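Local coordinates for Cro protein (Xylella fastidiosa, PDB 3BD1) that probably binds operator DNA through a helix-turn-helix motif as a prophage transcription factor, regulating transcription of phage genes, at the interface of chains A and B. Sequence-based numbering; all coordinates share one arbitrary frame. Chains: chain A/B, Cro protein.

The interface of chains A and B. Residues chain A 10-11, 16, 19-20, 47-48, 50; chain B 10-11, 16, 19-20, 47-48, 50.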
loop_
_atom_site.group_PDB
_atom_site.type_symbol
_atom_site.label_atom_id
_atom_site.label_comp_id
_atom_site.label_asym_id
_atom_site.label_seq_id
_atom_site.Cartn_x
_atom_site.Cartn_y
_atom_site.Cartn_z
ATOM N N LYS A 10 6.627 1.667 2.376
ATOM C CA LYS A 10 7.600 2.111 3.389
ATOM C C LYS A 10 6.890 2.817 4.524
ATOM O O LYS A 10 7.208 2.576 5.697
ATOM C CB LYS A 10 8.663 2.996 2.755
ATOM C CG LYS A 10 9.680 3.492 3.730
ATOM C CD LYS A 10 10.451 2.304 4.296
ATOM C CE LYS A 10 11.762 2.735 4.907
ATOM N NZ LYS A 10 11.470 3.497 6.131
ATOM N N LEU A 11 5.955 3.692 4.171
ATOM C CA LEU A 11 5.148 4.366 5.193
ATOM C C LEU A 11 4.081 3.454 5.806
ATOM O O LEU A 11 3.707 3.622 6.971
ATOM C CB LEU A 11 4.525 5.634 4.621
ATOM C CG LEU A 11 5.400 6.898 4.606
ATOM C CD1 LEU A 11 5.559 7.448 6.037
ATOM C CD2 LEU A 11 6.742 6.671 3.936
ATOM N N ALA A 16 -0.818 7.082 5.429
ATOM C CA ALA A 16 0.407 7.493 6.107
ATOM C C ALA A 16 1.311 8.277 5.156
ATOM O O ALA A 16 1.898 9.290 5.537
ATOM C CB ALA A 16 1.114 6.307 6.728
ATOM N N ALA A 19 -0.233 11.688 4.611
ATOM C CA ALA A 19 -0.017 12.497 5.799
ATOM C C ALA A 19 1.400 13.055 5.810
ATOM O O ALA A 19 1.636 14.227 6.092
ATOM C CB ALA A 19 -0.303 11.702 7.067
ATOM N N SER A 20 2.373 12.200 5.506
ATOM C CA SER A 20 3.778 12.581 5.523
ATOM C C SER A 20 4.149 13.653 4.497
ATOM O O SER A 20 5.144 14.374 4.661
ATOM C CB SER A 20 4.680 11.365 5.309
ATOM O OG SER A 20 4.704 10.891 3.969
ATOM N N ARG A 47 12.763 11.902 1.214
ATOM C CA ARG A 47 12.993 12.170 2.632
ATOM C C ARG A 47 12.079 11.367 3.566
ATOM O O ARG A 47 12.548 10.774 4.547
ATOM C CB ARG A 47 12.839 13.663 2.896
ATOM C CG ARG A 47 13.963 14.501 2.318
ATOM C CD ARG A 47 13.748 15.986 2.559
ATOM N NE ARG A 47 14.901 16.751 2.094
ATOM C CZ ARG A 47 14.898 18.071 1.926
ATOM N NH1 ARG A 47 13.806 18.778 2.166
ATOM N NH2 ARG A 47 15.998 18.674 1.496
ATOM N N VAL A 48 10.774 11.387 3.306
ATOM C CA VAL A 48 9.847 10.715 4.213
ATOM C C VAL A 48 9.980 9.205 4.197
ATOM O O VAL A 48 9.620 8.543 5.176
ATOM C CB VAL A 48 8.387 11.134 4.000
ATOM C CG1 VAL A 48 8.221 12.655 4.189
ATOM C CG2 VAL A 48 7.766 10.653 2.674
ATOM N N ASN A 50 12.824 7.814 4.027
ATOM C CA ASN A 50 14.183 7.558 4.510
ATOM C C ASN A 50 15.092 6.978 3.429
ATOM O O ASN A 50 15.980 6.167 3.707
ATOM C CB ASN A 50 14.203 6.644 5.710
ATOM C CG ASN A 50 15.491 6.707 6.536
ATOM O OD1 ASN A 50 15.967 5.682 7.089
ATOM N ND2 ASN A 50 16.037 7.898 6.615
ATOM N N LYS B 10 10.105 3.967 13.387
ATOM C CA LYS B 10 9.053 3.686 12.401
ATOM C C LYS B 10 9.344 4.368 11.089
ATOM O O LYS B 10 9.225 3.748 10.024
ATOM C CB LYS B 10 7.702 4.123 12.930
ATOM C CG LYS B 10 6.556 3.779 12.020
ATOM C CD LYS B 10 6.329 2.300 11.788
ATOM C CE LYS B 10 5.029 2.002 11.056
ATOM N NZ LYS B 10 4.988 2.486 9.645
ATOM N N LEU B 11 9.711 5.641 11.143
ATOM C CA LEU B 11 10.046 6.409 9.946
ATOM C C LEU B 11 11.432 6.088 9.384
ATOM O O LEU B 11 11.682 6.213 8.173
ATOM C CB LEU B 11 9.897 7.909 10.181
ATOM C CG LEU B 11 8.476 8.471 10.000
ATOM C CD1 LEU B 11 8.122 8.560 8.521
ATOM C CD2 LEU B 11 7.405 7.734 10.785
ATOM N N ALA B 16 13.754 11.488 8.499
ATOM C CA ALA B 16 12.516 11.065 7.859
ATOM C C ALA B 16 11.316 11.530 8.697
ATOM O O ALA B 16 10.310 11.984 8.161
ATOM C CB ALA B 16 12.506 9.572 7.654
ATOM N N ALA B 19 10.922 15.325 8.320
ATOM C CA ALA B 19 10.312 15.633 7.022
ATOM C C ALA B 19 8.819 15.338 7.024
ATOM O O ALA B 19 8.013 16.112 6.484
ATOM C CB ALA B 19 11.039 14.871 5.878
ATOM N N SER B 20 8.452 14.205 7.602
ATOM C CA SER B 20 7.057 13.775 7.622
ATOM C C SER B 20 6.154 14.715 8.426
ATOM O O SER B 20 4.952 14.775 8.174
ATOM C CB SER B 20 6.953 12.358 8.184
ATOM O OG SER B 20 7.063 12.279 9.599
ATOM N N ARG B 47 -0.594 9.861 12.613
ATOM C CA ARG B 47 -0.891 9.640 11.204
ATOM C C ARG B 47 0.315 9.150 10.414
ATOM O O ARG B 47 0.233 8.163 9.644
ATOM C CB ARG B 47 -1.454 10.913 10.576
ATOM C CG ARG B 47 -2.855 11.268 11.049
ATOM C CD ARG B 47 -3.279 12.604 10.511
ATOM N NE ARG B 47 -3.405 12.559 9.058
ATOM C CZ ARG B 47 -2.986 13.501 8.216
ATOM N NH1 ARG B 47 -2.351 14.615 8.567
ATOM N NH2 ARG B 47 -3.215 13.268 6.944
ATOM N N VAL B 48 1.435 9.834 10.580
ATOM C CA VAL B 48 2.593 9.527 9.737
ATOM C C VAL B 48 3.244 8.206 10.123
ATOM O O VAL B 48 3.938 7.589 9.309
ATOM C CB VAL B 48 3.645 10.662 9.684
ATOM C CG1 VAL B 48 3.043 11.979 9.165
ATOM C CG2 VAL B 48 4.387 10.841 11.004
ATOM N N ASN B 50 1.512 5.621 10.678
ATOM C CA ASN B 50 0.521 4.616 10.279
ATOM C C ASN B 50 -0.159 4.024 11.485
ATOM O O ASN B 50 -0.520 2.847 11.492
ATOM C CB ASN B 50 1.115 3.531 9.363
ATOM C CG ASN B 50 0.100 2.742 8.559
ATOM O OD1 ASN B 50 0.333 1.549 8.192
ATOM N ND2 ASN B 50 -0.974 3.416 8.237
HETATM O O HOH W 1 7.394 2.246 8.371
HETATM O O HOH W 2 4.897 5.106 8.945
HETATM O O HOH W 3 9.920 6.003 6.185
#
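One face of the B:Arg47 guanidinium lies against A:Ala19, whose CB stands 3.3 Å above the plane, displaced toward the rim on the NH2 side. The arginine reaches this position through a bend at chi3 (65°), so that its flat head lies over A:Ala19, in the last turn of helix 14-21. The twin contact differs: A:Arg47 is extended from CG to NE and poorly ordered, and it meets B:Ala19 through its CB. This asymmetry agrees with the larger surface buried on A:Ala19 (65 Å²) than on B:Ala19 (39 Å²).

The remaining contacts approximately follow a two-fold axis relating two copies of a helix-turn-helix protein, although the coordinates alone do not prove that this pairing is the functional dimer. At the centre, A:Leu11 and B:Leu11 cross obliquely, with their CD1 methyls 3.7 Å apart. Beside them the A:Ser20 and B:Ser20 CB atoms meet. The CG1 branch of each Val48, anti to the carbonyl carbon, is directed at the partner's Ser20 backbone; A:Val48 CG1 comes within 3.8 Å of B:Ser20 CA. The CB of each Asn50 sits between the partner's Leu11 carbonyl and Ala16 methyl, with ND2 beside the methyl.

Polar bonding concentrates at the ends of helices 3-11 and 42-48. Each Lys10 has CG anti to the backbone N and bends at chi2 and chi4, which brings its ammonium toward the partner's Leu11 carbonyl. B:Lys10 NZ makes a long hydrogen bond to A:Leu11 O at 3.2 Å; A:Lys10 NZ stands farther from B:Leu11 O, at 3.4 Å. Water 2 joins B:Lys10 NZ to A:Leu11 O and B:Val48 O; water 3 does the equivalent for A:Lys10 NZ, B:Leu11 O and A:Val48 O. The partner's Leu11 carbonyl and the water-linked Val48 carbonyl, both at helix C-terminal ends, may favour the charged lysine. Water 1 bridges the two Lys10 carbonyls, 2.7 Å from A:Lys10 O and 2.9 Å from B:Lys10 O, and bonds the lysine of chain B, 2.7 Å from B:Lys10 NZ.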